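Local coordinates for protein enoyl-CoA hydratase (Thermus thermophilus, PDB 1WZ8) that probably catalyses the reversible addition of water to the double bond of 2-enoyl-CoA thioesters, as a hexameric member of the crotonase family, at residues V55-A69 with F103-V116. Sequence-based numbering, arbitrary orientation.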
ATOM      1  N   VAL A  55      -7.767 -10.664  31.639  1.00 19.84           N
ATOM      2  CA  VAL A  55      -7.846  -9.281  31.177  1.00 17.86           C
ATOM      3  C   VAL A  55      -8.815  -9.195  30.001  1.00 16.76           C
ATOM      4  O   VAL A  55      -8.623  -9.860  28.982  1.00 16.38           O
ATOM      5  CB  VAL A  55      -6.466  -8.749  30.720  1.00 17.26           C
ATOM      6  CG1 VAL A  55      -6.612  -7.333  30.163  1.00 16.49           C
ATOM      7  CG2 VAL A  55      -5.494  -8.746  31.887  1.00 16.66           C
ATOM      8  N   ARG A  56      -9.862  -8.387  30.149  1.00 14.71           N
ATOM      9  CA  ARG A  56     -10.840  -8.212  29.080  1.00 14.30           C
ATOM     10  C   ARG A  56     -10.744  -6.788  28.532  1.00 13.47           C
ATOM     11  O   ARG A  56     -11.192  -6.503  27.425  1.00 13.75           O
ATOM     12  CB  ARG A  56     -12.257  -8.519  29.588  1.00 13.52           C
ATOM     13  CG  ARG A  56     -12.437  -9.985  30.015  1.00 13.72           C
ATOM     14  CD  ARG A  56     -13.828 -10.274  30.584  1.00 14.42           C
ATOM     15  NE  ARG A  56     -14.870 -10.356  29.561  1.00 15.92           N
ATOM     16  CZ  ARG A  56     -15.126 -11.431  28.820  1.00 17.02           C
ATOM     17  NH1 ARG A  56     -14.419 -12.546  28.971  1.00 16.47           N
ATOM     18  NH2 ARG A  56     -16.105 -11.395  27.925  1.00 15.37           N
ATOM     19  N   ALA A  57     -10.142  -5.901  29.321  1.00 12.56           N
ATOM     20  CA  ALA A  57      -9.944  -4.512  28.918  1.00 12.69           C
ATOM     21  C   ALA A  57      -8.889  -3.878  29.813  1.00 13.12           C
ATOM     22  O   ALA A  57      -8.794  -4.208  30.997  1.00 14.97           O
ATOM     23  CB  ALA A  57     -11.253  -3.729  29.019  1.00 13.23           C
ATOM     24  N   VAL A  58      -8.089  -2.986  29.240  1.00 12.29           N
ATOM     25  CA  VAL A  58      -7.053  -2.292  29.992  1.00 11.23           C
ATOM     26  C   VAL A  58      -7.419  -0.815  30.116  1.00 12.19           C
ATOM     27  O   VAL A  58      -7.861  -0.187  29.151  1.00 11.85           O
ATOM     28  CB  VAL A  58      -5.680  -2.424  29.299  1.00 12.18           C
ATOM     29  CG1 VAL A  58      -4.657  -1.504  29.962  1.00 12.33           C
ATOM     30  CG2 VAL A  58      -5.208  -3.873  29.376  1.00 12.14           C
ATOM     31  N   LEU A  59      -7.249  -0.275  31.317  1.00 10.68           N
ATOM     32  CA  LEU A  59      -7.552   1.124  31.578  1.00 11.76           C
ATOM     33  C   LEU A  59      -6.265   1.816  32.002  1.00 11.26           C
ATOM     34  O   LEU A  59      -5.623   1.402  32.963  1.00 13.46           O
ATOM     35  CB  LEU A  59      -8.601   1.243  32.690  1.00 12.23           C
ATOM     36  CG  LEU A  59      -8.956   2.658  33.164  1.00 12.46           C
ATOM     37  CD1 LEU A  59      -9.439   3.495  31.983  1.00 14.47           C
ATOM     38  CD2 LEU A  59     -10.031   2.581  34.249  1.00 14.74           C
ATOM     39  N   LEU A  60      -5.891   2.865  31.278  1.00  9.61           N
ATOM     40  CA  LEU A  60      -4.673   3.603  31.584  1.00 10.92           C
ATOM     41  C   LEU A  60      -4.994   4.916  32.274  1.00 11.80           C
ATOM     42  O   LEU A  60      -5.896   5.642  31.853  1.00 10.14           O
ATOM     43  CB  LEU A  60      -3.892   3.887  30.301  1.00 12.27           C
ATOM     44  CG  LEU A  60      -3.394   2.667  29.526  1.00 15.11           C
ATOM     45  CD1 LEU A  60      -2.773   3.120  28.204  1.00 12.62           C
ATOM     46  CD2 LEU A  60      -2.379   1.899  30.372  1.00 15.07           C
ATOM     47  N   ARG A  61      -4.252   5.221  33.333  1.00 11.70           N
ATOM     48  CA  ARG A  61      -4.463   6.460  34.067  1.00 13.61           C
ATOM     49  C   ARG A  61      -3.152   6.893  34.699  1.00 14.43           C
ATOM     50  O   ARG A  61      -2.350   6.058  35.121  1.00 12.31           O
ATOM     51  CB  ARG A  61      -5.512   6.268  35.167  1.00 16.59           C
ATOM     52  CG  ARG A  61      -5.900   7.561  35.873  1.00 18.72           C
ATOM     53  CD  ARG A  61      -6.785   7.317  37.097  1.00 20.60           C
ATOM     54  NE  ARG A  61      -7.407   8.559  37.562  1.00 23.01           N
ATOM     55  CZ  ARG A  61      -8.234   8.643  38.601  1.00 23.08           C
ATOM     56  NH1 ARG A  61      -8.545   7.556  39.296  1.00 25.02           N
ATOM     57  NH2 ARG A  61      -8.759   9.811  38.940  1.00 23.04           N
ATOM     58  N   GLY A  62      -2.928   8.202  34.744  1.00 14.44           N
ATOM     59  CA  GLY A  62      -1.718   8.719  35.353  1.00 16.49           C
ATOM     60  C   GLY A  62      -2.034   9.012  36.803  1.00 18.31           C
ATOM     61  O   GLY A  62      -3.176   9.329  37.133  1.00 19.02           O
ATOM     62  N   GLU A  63      -1.044   8.901  37.678  1.00 20.07           N
ATOM     63  CA  GLU A  63      -1.274   9.163  39.092  1.00 21.90           C
ATOM     64  C   GLU A  63      -1.398  10.664  39.332  1.00 21.57           C
ATOM     65  O   GLU A  63      -0.903  11.468  38.546  1.00 19.35           O
ATOM     66  CB  GLU A  63      -0.119   8.606  39.926  1.00 26.42           C
ATOM     67  CG  GLU A  63      -0.412   8.556  41.414  1.00 31.63           C
ATOM     68  CD  GLU A  63       0.686   9.182  42.242  1.00 36.02           C
ATOM     69  OE1 GLU A  63       0.926  10.397  42.084  1.00 38.24           O
ATOM     70  OE2 GLU A  63       1.307   8.460  43.050  1.00 38.75           O
ATOM     71  N   GLY A  64      -2.073  11.033  40.417  1.00 21.59           N
ATOM     72  CA  GLY A  64      -2.224  12.440  40.748  1.00 22.70           C
ATOM     73  C   GLY A  64      -3.229  13.225  39.924  1.00 22.96           C
ATOM     74  O   GLY A  64      -3.178  14.455  39.895  1.00 24.55           O
ATOM     75  N   GLY A  65      -4.139  12.526  39.254  1.00 23.43           N
ATOM     76  CA  GLY A  65      -5.145  13.198  38.448  1.00 21.71           C
ATOM     77  C   GLY A  65      -4.625  13.880  37.196  1.00 20.39           C
ATOM     78  O   GLY A  65      -5.190  14.877  36.743  1.00 20.15           O
ATOM     79  N   VAL A  66      -3.544  13.353  36.633  1.00 17.35           N
ATOM     80  CA  VAL A  66      -2.970  13.919  35.419  1.00 16.32           C
ATOM     81  C   VAL A  66      -2.395  12.770  34.609  1.00 15.34           C
ATOM     82  O   VAL A  66      -1.840  11.831  35.180  1.00 14.83           O
ATOM     83  CB  VAL A  66      -1.849  14.939  35.742  1.00 17.27           C
ATOM     84  CG1 VAL A  66      -0.705  14.250  36.468  1.00 18.75           C
ATOM     85  CG2 VAL A  66      -1.354  15.592  34.462  1.00 16.50           C
ATOM     86  N   PHE A  67      -2.540  12.827  33.289  1.00 14.01           N
ATOM     87  CA  PHE A  67      -2.022  11.753  32.453  1.00 14.13           C
ATOM     88  C   PHE A  67      -0.506  11.883  32.339  1.00 14.84           C
ATOM     89  O   PHE A  67       0.217  11.344  33.174  1.00 15.78           O
ATOM     90  CB  PHE A  67      -2.681  11.772  31.071  1.00 13.51           C
ATOM     91  CG  PHE A  67      -2.629  10.447  30.359  1.00 11.40           C
ATOM     92  CD1 PHE A  67      -1.851  10.282  29.216  1.00 12.45           C
ATOM     93  CD2 PHE A  67      -3.357   9.362  30.834  1.00 11.34           C
ATOM     94  CE1 PHE A  67      -1.799   9.056  28.554  1.00 10.80           C
ATOM     95  CE2 PHE A  67      -3.316   8.126  30.178  1.00 12.30           C
ATOM     96  CZ  PHE A  67      -2.532   7.978  29.036  1.00 12.28           C
ATOM     97  N   SER A  68      -0.011  12.595  31.330  1.00 15.24           N
ATOM     98  CA  SER A  68       1.437  12.747  31.197  1.00 15.13           C
ATOM     99  C   SER A  68       1.896  13.880  30.290  1.00 16.71           C
ATOM    100  O   SER A  68       1.361  14.080  29.200  1.00 15.44           O
ATOM    101  CB  SER A  68       2.067  11.440  30.704  1.00 17.02           C
ATOM    102  OG  SER A  68       3.472  11.597  30.527  1.00 16.30           O
ATOM    103  N   ALA A  69       2.908  14.612  30.750  1.00 17.05           N
ATOM    104  CA  ALA A  69       3.474  15.719  29.988  1.00 17.74           C
ATOM    105  C   ALA A  69       4.507  15.199  28.985  1.00 18.08           C
ATOM    106  O   ALA A  69       5.108  15.975  28.240  1.00 19.05           O
ATOM    107  CB  ALA A  69       4.123  16.732  30.939  1.00 19.95           C
ATOM    108  N   PHE A 103      -1.827  -5.166  21.364  1.00 12.79           N
ATOM    109  CA  PHE A 103      -2.323  -5.889  22.526  1.00 13.13           C
ATOM    110  C   PHE A 103      -3.694  -6.401  22.088  1.00 11.98           C
ATOM    111  O   PHE A 103      -4.449  -5.670  21.459  1.00 11.15           O
ATOM    112  CB  PHE A 103      -2.470  -4.957  23.726  1.00 14.02           C
ATOM    113  CG  PHE A 103      -2.819  -5.671  24.994  1.00 14.74           C
ATOM    114  CD1 PHE A 103      -1.932  -6.588  25.551  1.00 16.27           C
ATOM    115  CD2 PHE A 103      -4.048  -5.468  25.607  1.00 14.06           C
ATOM    116  CE1 PHE A 103      -2.266  -7.297  26.703  1.00 17.73           C
ATOM    117  CE2 PHE A 103      -4.394  -6.172  26.763  1.00 14.79           C
ATOM    118  CZ  PHE A 103      -3.503  -7.089  27.309  1.00 15.71           C
ATOM    119  N   PRO A 104      -4.034  -7.661  22.410  1.00 12.87           N
ATOM    120  CA  PRO A 104      -5.336  -8.203  21.997  1.00 13.23           C
ATOM    121  C   PRO A 104      -6.614  -7.608  22.585  1.00 12.70           C
ATOM    122  O   PRO A 104      -7.658  -7.616  21.925  1.00 12.76           O
ATOM    123  CB  PRO A 104      -5.202  -9.693  22.304  1.00 15.14           C
ATOM    124  CG  PRO A 104      -4.265  -9.707  23.478  1.00 19.22           C
ATOM    125  CD  PRO A 104      -3.223  -8.693  23.080  1.00 14.23           C
ATOM    126  N   ARG A 105      -6.547  -7.099  23.811  1.00 10.30           N
ATOM    127  CA  ARG A 105      -7.731  -6.533  24.451  1.00 10.77           C
ATOM    128  C   ARG A 105      -7.852  -5.024  24.246  1.00 10.28           C
ATOM    129  O   ARG A 105      -6.857  -4.330  24.028  1.00  8.44           O
ATOM    130  CB  ARG A 105      -7.714  -6.830  25.957  1.00 10.61           C
ATOM    131  CG  ARG A 105      -7.292  -8.241  26.307  1.00 13.93           C
ATOM    132  CD  ARG A 105      -8.115  -9.262  25.546  1.00 14.02           C
ATOM    133  NE  ARG A 105      -7.487 -10.578  25.567  1.00 16.79           N
ATOM    134  CZ  ARG A 105      -7.861 -11.591  24.794  1.00 17.97           C
ATOM    135  NH1 ARG A 105      -8.866 -11.435  23.939  1.00 18.46           N
ATOM    136  NH2 ARG A 105      -7.223 -12.751  24.861  1.00 20.42           N
ATOM    137  N   PRO A 106      -9.085  -4.502  24.299  1.00 10.41           N
ATOM    138  CA  PRO A 106      -9.315  -3.066  24.126  1.00 10.27           C
ATOM    139  C   PRO A 106      -8.617  -2.296  25.236  1.00 11.53           C
ATOM    140  O   PRO A 106      -8.593  -2.739  26.384  1.00 12.30           O
ATOM    141  CB  PRO A 106     -10.835  -2.944  24.218  1.00 11.20           C
ATOM    142  CG  PRO A 106     -11.305  -4.262  23.662  1.00 10.55           C
ATOM    143  CD  PRO A 106     -10.362  -5.237  24.336  1.00 11.64           C
ATOM    144  N   VAL A 107      -8.048  -1.149  24.880  1.00 10.08           N
ATOM    145  CA  VAL A 107      -7.341  -0.299  25.830  1.00  9.68           C
ATOM    146  C   VAL A 107      -8.034   1.054  25.883  1.00 10.25           C
ATOM    147  O   VAL A 107      -8.295   1.666  24.850  1.00 10.47           O
ATOM    148  CB  VAL A 107      -5.865  -0.099  25.403  1.00 10.56           C
ATOM    149  CG1 VAL A 107      -5.153   0.845  26.375  1.00 11.76           C
ATOM    150  CG2 VAL A 107      -5.157  -1.443  25.345  1.00  9.48           C
ATOM    151  N   VAL A 108      -8.334   1.512  27.093  1.00  9.73           N
ATOM    152  CA  VAL A 108      -8.996   2.788  27.300  1.00 10.39           C
ATOM    153  C   VAL A 108      -8.056   3.699  28.081  1.00 10.51           C
ATOM    154  O   VAL A 108      -7.380   3.249  29.003  1.00 10.27           O
ATOM    155  CB  VAL A 108     -10.292   2.619  28.130  1.00 10.89           C
ATOM    156  CG1 VAL A 108     -10.951   3.978  28.355  1.00 12.90           C
ATOM    157  CG2 VAL A 108     -11.248   1.663  27.424  1.00 10.00           C
ATOM    158  N   ALA A 109      -8.009   4.970  27.706  1.00  9.79           N
ATOM    159  CA  ALA A 109      -7.157   5.923  28.405  1.00 11.51           C
ATOM    160  C   ALA A 109      -7.992   7.019  29.055  1.00 11.83           C
ATOM    161  O   ALA A 109      -8.835   7.637  28.407  1.00 11.45           O
ATOM    162  CB  ALA A 109      -6.153   6.540  27.438  1.00 10.22           C
ATOM    163  N   ALA A 110      -7.768   7.244  30.348  1.00 13.31           N
ATOM    164  CA  ALA A 110      -8.475   8.297  31.076  1.00 11.65           C
ATOM    165  C   ALA A 110      -7.501   9.465  31.038  1.00 12.20           C
ATOM    166  O   ALA A 110      -6.656   9.613  31.920  1.00 12.24           O
ATOM    167  CB  ALA A 110      -8.741   7.865  32.516  1.00 11.53           C
ATOM    168  N   VAL A 111      -7.622  10.289  30.004  1.00 11.83           N
ATOM    169  CA  VAL A 111      -6.714  11.414  29.806  1.00 11.26           C
ATOM    170  C   VAL A 111      -7.115  12.650  30.604  1.00 13.33           C
ATOM    171  O   VAL A 111      -7.921  13.463  30.159  1.00 13.16           O
ATOM    172  CB  VAL A 111      -6.629  11.758  28.312  1.00 12.22           C
ATOM    173  CG1 VAL A 111      -5.422  12.634  28.041  1.00 13.89           C
ATOM    174  CG2 VAL A 111      -6.557  10.467  27.496  1.00 11.97           C
ATOM    175  N   GLU A 112      -6.517  12.782  31.783  1.00 12.33           N
ATOM    176  CA  GLU A 112      -6.801  13.891  32.681  1.00 14.75           C
ATOM    177  C   GLU A 112      -5.812  15.045  32.574  1.00 14.83           C
ATOM    178  O   GLU A 112      -4.601  14.841  32.598  1.00 13.48           O
ATOM    179  CB  GLU A 112      -6.808  13.393  34.130  1.00 15.25           C
ATOM    180  CG  GLU A 112      -7.840  12.322  34.435  1.00 16.72           C
ATOM    181  CD  GLU A 112      -7.653  11.723  35.817  1.00 18.59           C
ATOM    182  OE1 GLU A 112      -6.629  11.039  36.039  1.00 17.44           O
ATOM    183  OE2 GLU A 112      -8.525  11.941  36.685  1.00 19.42           O
ATOM    184  N   LYS A 113      -6.356  16.254  32.449  1.00 14.99           N
ATOM    185  CA  LYS A 113      -5.582  17.493  32.399  1.00 16.04           C
ATOM    186  C   LYS A 113      -4.537  17.722  31.317  1.00 14.57           C
ATOM    187  O   LYS A 113      -4.575  18.747  30.639  1.00 13.87           O
ATOM    188  CB  LYS A 113      -4.908  17.733  33.752  1.00 16.54           C
ATOM    189  CG  LYS A 113      -5.873  17.838  34.918  1.00 19.87           C
ATOM    190  CD  LYS A 113      -5.143  18.227  36.191  1.00 20.18           C
ATOM    191  CE  LYS A 113      -6.096  18.249  37.377  1.00 24.07           C
ATOM    192  NZ  LYS A 113      -6.724  16.914  37.577  1.00 23.51           N
ATOM    193  N   VAL A 114      -3.588  16.801  31.172  1.00 14.42           N
ATOM    194  CA  VAL A 114      -2.535  16.982  30.186  1.00 13.31           C
ATOM    195  C   VAL A 114      -2.066  15.700  29.496  1.00 13.12           C
ATOM    196  O   VAL A 114      -1.949  14.647  30.118  1.00 13.15           O
ATOM    197  CB  VAL A 114      -1.286  17.638  30.828  1.00 17.05           C
ATOM    198  CG1 VAL A 114      -0.261  17.964  29.755  1.00 18.87           C
ATOM    199  CG2 VAL A 114      -1.677  18.898  31.596  1.00 20.59           C
ATOM    200  N   ALA A 115      -1.786  15.823  28.203  1.00 14.62           N
ATOM    201  CA  ALA A 115      -1.280  14.729  27.383  1.00 12.41           C
ATOM    202  C   ALA A 115      -0.422  15.406  26.324  1.00 13.36           C
ATOM    203  O   ALA A 115      -0.939  15.987  25.375  1.00 11.02           O
ATOM    204  CB  ALA A 115      -2.430  13.959  26.730  1.00 13.46           C
ATOM    205  N   VAL A 116       0.895  15.332  26.505  1.00 14.06           N
ATOM    206  CA  VAL A 116       1.842  15.954  25.592  1.00 15.47           C
ATOM    207  C   VAL A 116       2.949  14.961  25.221  1.00 15.02           C
ATOM    208  O   VAL A 116       3.310  14.095  26.021  1.00 14.31           O
ATOM    209  CB  VAL A 116       2.500  17.205  26.244  1.00 18.11           C
ATOM    210  CG1 VAL A 116       3.508  17.827  25.289  1.00 19.04           C
ATOM    211  CG2 VAL A 116       1.429  18.224  26.636  1.00 18.50           C
TER
HETATM  212  O   HOH W   1      -6.772 -11.807  28.341  1.00 35.72           O
HETATM  213  O   HOH W   2      -4.991  10.283  33.979  1.00 15.60           O
HETATM  214  O   HOH W   3      -5.347  10.187  38.344  1.00 38.35           O
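V58 to L60 pair in parallel with V107 to A109, the strand axes 4.6 Å apart at 21°, through four near-linear backbone bonds, of which L60 N to V108 O measures 2.7 Å. The side chains of V58, L60 and V107 share a face of the sheet and pack on W46 of helix 36-49; here L60 CD1 packs on V107 CG1 at 3.8 Å. With CG1 anti to the backbone N (chi1 171°), V58 turns CG2 to F103 CE2 at 3.6 Å, the two side chains crossing nearly perpendicularly. On the other face, L59 CD1 touches V108 CG1. Near the end of strand 57-62, R61, extended from CG to NE, grips E112 side-on: NE lies 3.0 Å from OE1, which sits in the guanidinium plane, and NH2 reaches OE2, with the two planes 46° apart. Two waters also donate to OE1, one reaching G62 N and A110 O, the other G62 O and, weakly, G65 N. A leucine in place of R61 would probably leave the E112 carboxylate without its charged mate. K113 NZ reaches G65 O at 2.7 Å, while E112 O accepts from both F67 N and V114 N. Pairing resumes, shifted by two residues, where V116 N donates to S68 O at 3.0 Å, and the F67 ring comes near A109, V111 and A115. Neighbouring parallel strands joined through helices 73-81 and 83-102 fit the beta-beta-alpha superhelix of the crotonase fold.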